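Local coordinates for ThermoDBP-single stranded DNA binding protein (Thermoproteus tenax, PDB 3TEK), which binds single-stranded DNA and probably takes the place of the canonical single-stranded DNA-binding protein in the Thermoproteales, at residues R10-I18 and L27-T35; R78-S89 and L124-L132. All coordinates share one frame; numbering follows the deposited sequence.

Interaction 1 of 2, residues R10-I18 and L27-T35; sequences RGEVRSELI and LIRWNTGKT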
loop_
_atom_site.group_PDB
_atom_site.type_symbol
_atom_site.label_atom_id
_atom_site.label_comp_id
_atom_site.label_asym_id
_atom_site.label_seq_id
_atom_site.Cartn_x
_atom_site.Cartn_y
_atom_site.Cartn_z
ATOM N N ARG A 10 8.273 10.265 -4.745
ATOM C CA ARG A 10 8.047 9.154 -5.737
ATOM C C ARG A 10 6.547 8.785 -5.878
ATOM O O ARG A 10 5.754 9.548 -6.452
ATOM C CB ARG A 10 8.889 7.923 -5.366
ATOM C CG ARG A 10 10.340 7.975 -5.845
ATOM C CD ARG A 10 10.456 7.673 -7.343
ATOM N NE ARG A 10 11.852 7.612 -7.798
ATOM C CZ ARG A 10 12.580 8.652 -8.213
ATOM N NH1 ARG A 10 12.071 9.883 -8.249
ATOM N NH2 ARG A 10 13.840 8.461 -8.590
ATOM N N GLY A 11 6.157 7.615 -5.371
ATOM C CA GLY A 11 4.769 7.154 -5.467
ATOM C C GLY A 11 4.598 6.148 -6.610
ATOM O O GLY A 11 3.678 6.255 -7.439
ATOM N N GLU A 12 5.484 5.157 -6.646
ATOM C CA GLU A 12 5.636 4.260 -7.809
ATOM C C GLU A 12 4.868 2.955 -7.570
ATOM O O GLU A 12 4.808 2.495 -6.422
ATOM C CB GLU A 12 7.105 3.900 -8.010
ATOM C CG GLU A 12 7.433 3.071 -9.236
ATOM C CD GLU A 12 8.809 2.430 -9.154
ATOM O OE1 GLU A 12 9.376 2.348 -8.037
ATOM O OE2 GLU A 12 9.326 2.004 -10.211
ATOM N N VAL A 13 4.283 2.410 -8.629
ATOM C CA VAL A 13 3.599 1.142 -8.569
ATOM C C VAL A 13 4.105 0.260 -9.689
ATOM O O VAL A 13 4.142 0.689 -10.836
ATOM C CB VAL A 13 2.074 1.301 -8.734
ATOM C CG1 VAL A 13 1.382 -0.061 -8.552
ATOM C CG2 VAL A 13 1.525 2.311 -7.743
ATOM N N ARG A 14 4.529 -0.954 -9.347
ATOM C CA ARG A 14 4.883 -1.962 -10.346
ATOM C C ARG A 14 4.113 -3.254 -10.038
ATOM O O ARG A 14 3.854 -3.541 -8.881
ATOM C CB ARG A 14 6.388 -2.250 -10.294
ATOM C CG ARG A 14 7.306 -1.056 -10.545
ATOM C CD ARG A 14 8.775 -1.402 -10.201
ATOM N NE ARG A 14 9.029 -1.414 -8.748
ATOM C CZ ARG A 14 10.098 -1.965 -8.160
ATOM N NH1 ARG A 14 11.049 -2.583 -8.872
ATOM N NH2 ARG A 14 10.210 -1.915 -6.838
ATOM N N SER A 15 3.776 -4.026 -11.074
ATOM C CA SER A 15 3.068 -5.284 -10.899
ATOM C C SER A 15 3.460 -6.389 -11.889
ATOM O O SER A 15 4.081 -6.159 -12.927
ATOM C CB SER A 15 1.568 -5.042 -10.978
ATOM O OG SER A 15 1.187 -4.586 -12.257
ATOM N N GLU A 16 3.099 -7.609 -11.539
ATOM C CA GLU A 16 3.181 -8.734 -12.464
ATOM C C GLU A 16 2.210 -9.816 -12.036
ATOM O O GLU A 16 1.720 -9.830 -10.897
ATOM C CB GLU A 16 4.603 -9.295 -12.546
ATOM C CG GLU A 16 5.183 -9.834 -11.247
ATOM C CD GLU A 16 6.664 -10.133 -11.388
ATOM O OE1 GLU A 16 7.017 -11.139 -12.042
ATOM O OE2 GLU A 16 7.476 -9.342 -10.864
ATOM N N LEU A 17 1.919 -10.714 -12.965
ATOM C CA LEU A 17 1.042 -11.823 -12.650
ATOM C C LEU A 17 1.836 -12.981 -12.061
ATOM O O LEU A 17 3.000 -13.177 -12.357
ATOM C CB LEU A 17 0.251 -12.263 -13.887
ATOM C CG LEU A 17 -0.833 -11.251 -14.303
ATOM C CD1 LEU A 17 -1.578 -11.703 -15.552
ATOM C CD2 LEU A 17 -1.841 -10.984 -13.187
ATOM N N ILE A 18 1.178 -13.747 -11.219
ATOM C CA ILE A 18 1.700 -15.021 -10.832
ATOM C C ILE A 18 0.592 -16.048 -10.913
ATOM O O ILE A 18 -0.580 -15.735 -10.732
ATOM C CB ILE A 18 2.317 -14.972 -9.432
ATOM C CG1 ILE A 18 1.310 -14.653 -8.380
ATOM C CG2 ILE A 18 3.417 -13.847 -9.330
ATOM C CD1 ILE A 18 2.055 -14.057 -7.087
ATOM N N LEU A 27 0.986 -9.659 -8.124
ATOM C CA LEU A 27 2.039 -9.167 -7.227
ATOM C C LEU A 27 2.224 -7.669 -7.445
ATOM O O LEU A 27 2.497 -7.243 -8.558
ATOM C CB LEU A 27 3.345 -9.909 -7.481
ATOM C CG LEU A 27 4.577 -9.519 -6.669
ATOM C CD1 LEU A 27 4.324 -9.590 -5.170
ATOM C CD2 LEU A 27 5.716 -10.424 -7.040
ATOM N N ILE A 28 2.053 -6.874 -6.390
ATOM C CA ILE A 28 2.160 -5.439 -6.512
ATOM C C ILE A 28 3.305 -4.922 -5.639
ATOM O O ILE A 28 3.373 -5.200 -4.439
ATOM C CB ILE A 28 0.882 -4.743 -6.104
ATOM C CG1 ILE A 28 -0.305 -5.254 -6.933
ATOM C CG2 ILE A 28 1.027 -3.229 -6.246
ATOM C CD1 ILE A 28 -1.573 -4.579 -6.576
ATOM N N ARG A 29 4.199 -4.165 -6.268
ATOM C CA ARG A 29 5.258 -3.465 -5.578
ATOM C C ARG A 29 4.827 -2.019 -5.490
ATOM O O ARG A 29 4.634 -1.371 -6.513
ATOM C CB ARG A 29 6.579 -3.579 -6.340
ATOM C CG ARG A 29 7.102 -5.008 -6.416
ATOM C CD ARG A 29 8.277 -5.181 -7.362
ATOM N NE ARG A 29 8.505 -6.612 -7.590
ATOM C CZ ARG A 29 8.447 -7.253 -8.762
ATOM N NH1 ARG A 29 8.206 -6.608 -9.903
ATOM N NH2 ARG A 29 8.669 -8.567 -8.793
ATOM N N TRP A 30 4.696 -1.514 -4.267
ATOM C CA TRP A 30 4.099 -0.211 -4.046
ATOM C C TRP A 30 4.988 0.681 -3.187
ATOM O O TRP A 30 5.338 0.323 -2.073
ATOM C CB TRP A 30 2.725 -0.417 -3.400
ATOM C CG TRP A 30 2.018 0.824 -2.950
ATOM C CD1 TRP A 30 1.958 2.015 -3.601
ATOM C CD2 TRP A 30 1.262 0.987 -1.744
ATOM N NE1 TRP A 30 1.213 2.910 -2.886
ATOM C CE2 TRP A 30 0.775 2.312 -1.736
ATOM C CE3 TRP A 30 0.968 0.154 -0.667
ATOM C CZ2 TRP A 30 -0.008 2.821 -0.697
ATOM C CZ3 TRP A 30 0.189 0.661 0.368
ATOM C CH2 TRP A 30 -0.295 1.983 0.340
ATOM N N ASN A 31 5.383 1.826 -3.725
ATOM C CA ASN A 31 6.070 2.842 -2.922
ATOM C C ASN A 31 5.123 3.983 -2.681
ATOM O O ASN A 31 4.564 4.514 -3.607
ATOM C CB ASN A 31 7.354 3.355 -3.592
ATOM C CG ASN A 31 8.205 4.277 -2.657
ATOM O OD1 ASN A 31 7.677 4.976 -1.778
ATOM N ND2 ASN A 31 9.526 4.272 -2.859
ATOM N N THR A 32 4.968 4.363 -1.415
ATOM C CA THR A 32 4.014 5.392 -1.010
ATOM C C THR A 32 4.359 6.749 -1.560
ATOM O O THR A 32 3.491 7.621 -1.690
ATOM C CB THR A 32 4.018 5.578 0.527
ATOM O OG1 THR A 32 5.310 6.040 0.953
ATOM C CG2 THR A 32 3.677 4.261 1.224
ATOM N N GLY A 33 5.646 6.943 -1.821
ATOM C CA GLY A 33 6.175 8.240 -2.109
ATOM C C GLY A 33 6.587 8.930 -0.840
ATOM O O GLY A 33 6.347 8.451 0.290
ATOM N N LYS A 34 7.248 10.056 -1.054
ATOM C CA LYS A 34 7.803 10.886 0.007
ATOM C C LYS A 34 6.627 11.512 0.749
ATOM O O LYS A 34 5.815 12.219 0.147
ATOM C CB LYS A 34 8.709 11.958 -0.638
ATOM C CG LYS A 34 9.638 12.757 0.275
ATOM C CD LYS A 34 10.682 13.486 -0.606
ATOM C CE LYS A 34 11.298 14.702 0.041
ATOM N NZ LYS A 34 12.069 15.456 -0.987
ATOM N N THR A 35 6.519 11.254 2.044
ATOM C CA THR A 35 5.334 11.677 2.791
ATOM C C THR A 35 5.648 11.803 4.284
ATOM O O THR A 35 6.794 11.671 4.687
ATOM C CB THR A 35 4.168 10.704 2.567
ATOM O OG1 THR A 35 2.984 11.205 3.203
ATOM C CG2 THR A 35 4.492 9.324 3.105
HETATM O O HOH W 1 7.600 0.193 -6.633
#

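Interaction 2 of 2, residues R78-S89 and L124-L132; sequences RIRDSEKFRETS and LDPDTGELL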
loop_
_atom_site.group_PDB
_atom_site.type_symbol
_atom_site.label_atom_id
_atom_site.label_comp_id
_atom_site.label_asym_id
_atom_site.label_seq_id
_atom_site.Cartn_x
_atom_site.Cartn_y
_atom_site.Cartn_z
ATOM N N ARG A 78 -15.835 -4.499 -9.278
ATOM C CA ARG A 78 -16.416 -5.562 -8.483
ATOM C C ARG A 78 -15.790 -5.661 -7.082
ATOM O O ARG A 78 -16.503 -5.673 -6.084
ATOM C CB ARG A 78 -16.260 -6.895 -9.176
ATOM C CG ARG A 78 -16.752 -8.051 -8.329
ATOM C CD ARG A 78 -16.849 -9.288 -9.156
ATOM N NE ARG A 78 -15.556 -9.654 -9.712
ATOM C CZ ARG A 78 -14.587 -10.295 -9.050
ATOM N NH1 ARG A 78 -14.731 -10.638 -7.765
ATOM N NH2 ARG A 78 -13.449 -10.585 -9.676
ATOM N N ILE A 79 -14.468 -5.756 -7.004
ATOM C CA ILE A 79 -13.841 -6.049 -5.724
ATOM C C ILE A 79 -13.804 -4.864 -4.789
ATOM O O ILE A 79 -13.783 -5.041 -3.552
ATOM C CB ILE A 79 -12.414 -6.637 -5.876
ATOM C CG1 ILE A 79 -11.430 -5.611 -6.419
ATOM C CG2 ILE A 79 -12.437 -7.837 -6.761
ATOM C CD1 ILE A 79 -9.993 -6.084 -6.330
ATOM N N ARG A 80 -13.831 -3.666 -5.384
ATOM C CA ARG A 80 -13.637 -2.411 -4.669
ATOM C C ARG A 80 -14.512 -2.246 -3.423
ATOM O O ARG A 80 -14.068 -1.689 -2.415
ATOM C CB ARG A 80 -13.892 -1.227 -5.603
ATOM C CG ARG A 80 -13.474 0.070 -5.005
ATOM C CD ARG A 80 -13.517 1.211 -6.015
ATOM N NE ARG A 80 -14.156 2.390 -5.444
ATOM C CZ ARG A 80 -15.431 2.457 -5.093
ATOM N NH1 ARG A 80 -16.253 1.418 -5.281
ATOM N NH2 ARG A 80 -15.896 3.581 -4.573
ATOM N N ASP A 81 -15.757 -2.694 -3.507
ATOM C CA ASP A 81 -16.704 -2.589 -2.385
ATOM C C ASP A 81 -17.104 -3.956 -1.748
ATOM O O ASP A 81 -18.046 -4.023 -0.936
ATOM C CB ASP A 81 -17.947 -1.805 -2.836
ATOM C CG ASP A 81 -18.734 -2.514 -3.954
ATOM O OD1 ASP A 81 -19.837 -2.049 -4.293
ATOM O OD2 ASP A 81 -18.259 -3.525 -4.495
ATOM N N SER A 82 -16.417 -5.036 -2.144
ATOM C CA SER A 82 -16.561 -6.349 -1.494
ATOM C C SER A 82 -16.045 -6.275 -0.052
ATOM O O SER A 82 -15.118 -5.529 0.250
ATOM C CB SER A 82 -15.720 -7.380 -2.196
ATOM O OG SER A 82 -14.341 -7.083 -2.013
ATOM N N GLU A 83 -16.640 -7.084 0.810
ATOM C CA GLU A 83 -16.206 -7.190 2.201
ATOM C C GLU A 83 -14.741 -7.591 2.280
ATOM O O GLU A 83 -13.978 -7.032 3.067
ATOM C CB GLU A 83 -17.088 -8.211 2.940
ATOM C CG GLU A 83 -16.733 -8.356 4.426
ATOM C CD GLU A 83 -15.637 -9.364 4.721
ATOM O OE1 GLU A 83 -15.357 -10.228 3.877
ATOM O OE2 GLU A 83 -15.041 -9.301 5.824
ATOM N N LYS A 84 -14.336 -8.561 1.466
ATOM C CA LYS A 84 -12.962 -9.083 1.551
ATOM C C LYS A 84 -11.877 -8.048 1.220
ATOM O O LYS A 84 -10.857 -7.961 1.910
ATOM C CB LYS A 84 -12.773 -10.300 0.647
ATOM C CG LYS A 84 -11.613 -11.172 1.060
ATOM C CD LYS A 84 -12.041 -12.211 2.110
ATOM C CE LYS A 84 -10.922 -12.583 3.035
ATOM N NZ LYS A 84 -11.308 -13.737 3.919
ATOM N N PHE A 85 -12.083 -7.285 0.167
ATOM C CA PHE A 85 -11.127 -6.214 -0.186
ATOM C C PHE A 85 -11.104 -5.106 0.838
ATOM O O PHE A 85 -10.029 -4.648 1.218
ATOM C CB PHE A 85 -11.427 -5.624 -1.536
ATOM C CG PHE A 85 -10.417 -4.603 -2.010
ATOM C CD1 PHE A 85 -9.145 -4.989 -2.394
ATOM C CD2 PHE A 85 -10.763 -3.271 -2.108
ATOM C CE1 PHE A 85 -8.208 -4.045 -2.854
ATOM C CE2 PHE A 85 -9.839 -2.310 -2.581
ATOM C CZ PHE A 85 -8.570 -2.698 -2.955
ATOM N N ARG A 86 -12.279 -4.684 1.300
ATOM C CA ARG A 86 -12.336 -3.580 2.265
ATOM C C ARG A 86 -11.688 -4.010 3.577
ATOM O O ARG A 86 -10.898 -3.264 4.172
ATOM C CB ARG A 86 -13.778 -3.105 2.523
ATOM C CG ARG A 86 -14.503 -2.459 1.346
ATOM C CD ARG A 86 -13.995 -1.045 1.061
ATOM N NE ARG A 86 -14.512 -0.540 -0.226
ATOM C CZ ARG A 86 -15.456 0.395 -0.389
ATOM N NH1 ARG A 86 -16.035 0.998 0.659
ATOM N NH2 ARG A 86 -15.817 0.733 -1.623
ATOM N N GLU A 87 -12.022 -5.217 4.034
ATOM C CA GLU A 87 -11.446 -5.737 5.286
ATOM C C GLU A 87 -9.916 -5.920 5.214
ATOM O O GLU A 87 -9.198 -5.539 6.132
ATOM C CB GLU A 87 -12.085 -7.070 5.658
ATOM C CG GLU A 87 -11.358 -7.811 6.778
ATOM C CD GLU A 87 -11.290 -6.978 8.045
ATOM O OE1 GLU A 87 -12.116 -6.033 8.159
ATOM O OE2 GLU A 87 -10.416 -7.244 8.922
ATOM N N THR A 88 -9.429 -6.525 4.145
ATOM C CA THR A 88 -7.997 -6.786 4.018
ATOM C C THR A 88 -7.198 -5.508 3.723
ATOM O O THR A 88 -6.063 -5.403 4.141
ATOM C CB THR A 88 -7.662 -7.937 3.024
ATOM O OG1 THR A 88 -8.076 -7.614 1.674
ATOM C CG2 THR A 88 -8.269 -9.273 3.505
ATOM N N SER A 89 -7.816 -4.516 3.059
ATOM C CA SER A 89 -7.185 -3.209 2.949
ATOM C C SER A 89 -7.070 -2.528 4.327
ATOM O O SER A 89 -6.039 -1.922 4.651
ATOM C CB SER A 89 -7.908 -2.342 1.900
ATOM O OG SER A 89 -9.149 -1.927 2.421
ATOM N N LEU A 124 -2.561 -9.514 -4.576
ATOM C CA LEU A 124 -4.008 -9.412 -4.641
ATOM C C LEU A 124 -4.550 -10.646 -5.324
ATOM O O LEU A 124 -4.130 -10.964 -6.433
ATOM C CB LEU A 124 -4.441 -8.176 -5.412
ATOM C CG LEU A 124 -5.940 -8.043 -5.795
ATOM C CD1 LEU A 124 -6.821 -7.833 -4.567
ATOM C CD2 LEU A 124 -6.115 -6.909 -6.784
ATOM N N ASP A 125 -5.519 -11.300 -4.685
ATOM C CA ASP A 125 -6.321 -12.326 -5.365
ATOM C C ASP A 125 -7.498 -11.611 -6.041
ATOM O O ASP A 125 -8.418 -11.178 -5.362
ATOM C CB ASP A 125 -6.823 -13.381 -4.348
ATOM C CG ASP A 125 -7.599 -14.513 -5.007
ATOM O OD1 ASP A 125 -8.202 -14.304 -6.094
ATOM O OD2 ASP A 125 -7.627 -15.620 -4.440
ATOM N N PRO A 126 -7.464 -11.454 -7.379
ATOM C CA PRO A 126 -8.535 -10.689 -8.009
ATOM C C PRO A 126 -9.899 -11.395 -7.964
ATOM O O PRO A 126 -10.923 -10.748 -8.189
ATOM C CB PRO A 126 -8.033 -10.499 -9.452
ATOM C CG PRO A 126 -7.229 -11.715 -9.713
ATOM C CD PRO A 126 -6.568 -12.066 -8.377
ATOM N N ASP A 127 -9.917 -12.704 -7.696
ATOM C CA ASP A 127 -11.189 -13.453 -7.565
ATOM C C ASP A 127 -11.954 -13.060 -6.314
ATOM O O ASP A 127 -13.150 -12.791 -6.365
ATOM C CB ASP A 127 -10.945 -14.963 -7.548
ATOM C CG ASP A 127 -10.337 -15.454 -8.836
ATOM O OD1 ASP A 127 -10.986 -15.233 -9.885
ATOM O OD2 ASP A 127 -9.227 -16.040 -8.807
ATOM N N THR A 128 -11.256 -13.055 -5.189
ATOM C CA THR A 128 -11.913 -12.851 -3.886
ATOM C C THR A 128 -11.810 -11.399 -3.431
ATOM O O THR A 128 -12.584 -10.936 -2.604
ATOM C CB THR A 128 -11.299 -13.789 -2.844
ATOM O OG1 THR A 128 -9.885 -13.526 -2.712
ATOM C CG2 THR A 128 -11.522 -15.256 -3.249
ATOM N N GLY A 129 -10.839 -10.679 -3.988
ATOM C CA GLY A 129 -10.519 -9.334 -3.529
ATOM C C GLY A 129 -9.594 -9.365 -2.323
ATOM O O GLY A 129 -9.328 -8.331 -1.731
ATOM N N GLU A 130 -9.088 -10.552 -1.991
ATOM C CA GLU A 130 -8.166 -10.736 -0.894
ATOM C C GLU A 130 -6.800 -10.137 -1.197
ATOM O O GLU A 130 -6.107 -10.472 -2.144
ATOM C CB GLU A 130 -7.979 -12.210 -0.533
ATOM C CG GLU A 130 -6.983 -12.432 0.629
ATOM C CD GLU A 130 -7.008 -13.860 1.202
ATOM O OE1 GLU A 130 -6.997 -14.834 0.424
ATOM O OE2 GLU A 130 -7.023 -14.001 2.441
ATOM N N LEU A 131 -6.387 -9.372 -0.276
ATOM C CA LEU A 131 -5.164 -8.619 -0.367
ATOM C C LEU A 131 -4.167 -9.188 0.674
ATOM O O LEU A 131 -4.485 -9.255 1.869
ATOM C CB LEU A 131 -5.559 -7.181 -0.063
ATOM C CG LEU A 131 -4.670 -5.985 -0.294
ATOM C CD1 LEU A 131 -3.831 -6.175 -1.562
ATOM C CD2 LEU A 131 -5.511 -4.675 -0.391
ATOM N N LEU A 132 -2.990 -9.693 0.332
ATOM C CA LEU A 132 -2.039 -10.275 1.294
ATOM C C LEU A 132 -0.824 -9.359 1.350
ATOM O O LEU A 132 -0.312 -8.906 0.320
ATOM C CB LEU A 132 -1.646 -11.719 0.901
ATOM C CG LEU A 132 -2.810 -12.726 0.753
ATOM C CD1 LEU A 132 -2.436 -13.930 -0.118
ATOM C CD2 LEU A 132 -3.410 -13.183 2.133
HETATM O O HOH W 2 -3.946 -7.311 4.178
#

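Interaction 1 of 2, residues R10-I18 and L27-T35
Strands 13-18 and 27-31 pair as the two arms of an antiparallel beta hairpin at the edge of the four-stranded sheet, with their axes 4.6 Å apart and their N-to-C directions at 172°. Arg14 and Arg29 form a hydrogen-bonded pair: Arg14 N gives to Arg29 O at 2.9 Å, and Arg29 N returns a bond to Arg14 O at 2.7 Å. Glu16 with Leu27 is the next such pair, and Asn31 N continues the pattern to Glu12 O.

On the face carrying Arg14, Glu16, Leu27 and Arg29, the long polar chains of Arg14, Glu16 and Arg29 suit a surface partly open to solvent, and Leu27 CB lies alongside Glu16 CG. Arg14 bends at chi3 (-76°), and its guanidinium is met over the centre of one face by Arg29 CD. Extended from CG to NE, Arg29 carries its own guanidinium on to Glu16, where NH2 and OE2 form a short (2.5 Å), bent salt bridge, the donor tilted out of the carboxylate plane. A water accepts from Arg14 NE at 3.0 Å.

The other face, carrying Val13, Ser15, Ile28 and Trp30, is mostly apolar: Val13 CG1 lies 3.9 Å from Ile28 CG2, and Val13 CG2 slants against Trp30 CD1. Ser15 is the polar exception, its OG satisfied by Gln67. Where the pairing ends, Asn31 OD1 accepts from Gly33 N in an Asx turn, and Gly33, whose backbone angles suit glycine, lies against Gly11.

Helix 52-68 covers the Val13 face, with Ser63 against Val13 and Ile28 and Phe52 edge-to-face with Trp30. Strand 116-124 flanks strand 23-31 on its other edge.

Interaction 2 of 2, residues R78-S89 and L124-L132
Leu124, closing strand 116-124, meets Ile79 tip to tip, its CD2 4.0 Å from Ile79 CD1, and the two branched aliphatic ends fill a buried spot between helix 71-79 and the end of the strand. Asp125 opens the turn: its OD1 accepts from Asp127 N, an Asx turn that shapes the start of the loop. The carbonyls of Pro126 and Asp127 are gripped by one arginine, NH2 of Arg78 giving to Pro126 O at 2.9 Å and NH1 to Asp127 O at 3.0 Å. The Arg78 chain bends at chi3 (60°), bringing the edge of its guanidinium to both oxygens, although each lies somewhat out of its plane.

Thr128 OG1 takes the N-H of Glu130 in an ST turn, while Thr128 O sits 3.3 Å from Lys84 CB. Gly129, with positive phi, packs its CA closely against Ile79, and its O meets the edge of the Phe85 ring, in plane; glycine suits both the backbone angles and the close fit. Glu130 runs alongside Lys84. Leu131 N donates to Thr88 OG1 at 3.1 Å, and that hydroxyl gives its own proton to Lys84 O, so it bridges loop and helix. Leu131 CD2 packs obliquely on Phe85 CE1, 3.7 Å away.

Gly129 and Glu130 both face Asp125, a G1 beta bulge in the turn of the hairpin 116-124/131-142, docked where helix 71-79 gives way to helix 83-108, N-capped by Ser82.

In the fold
Interactions 1 and 2 belong to opposite ends of the strand order in one antiparallel sheet: interaction 1 pairs the edge strand 13-20 with strand 23-31, whereas interaction 2 docks the turn between strands 116-124 and 131-142 onto the helices. Their centres lie about 17 Å apart and their nearest atoms about 5 Å apart, so they do not touch. Strand 23-31 leads from one to the other, since it pairs with strand 116-124. Helix 52-68 also packs on both, Ser63 facing interaction 1 and Val60 facing interaction 2. Interaction 1 closes along the chain before interaction 2 opens.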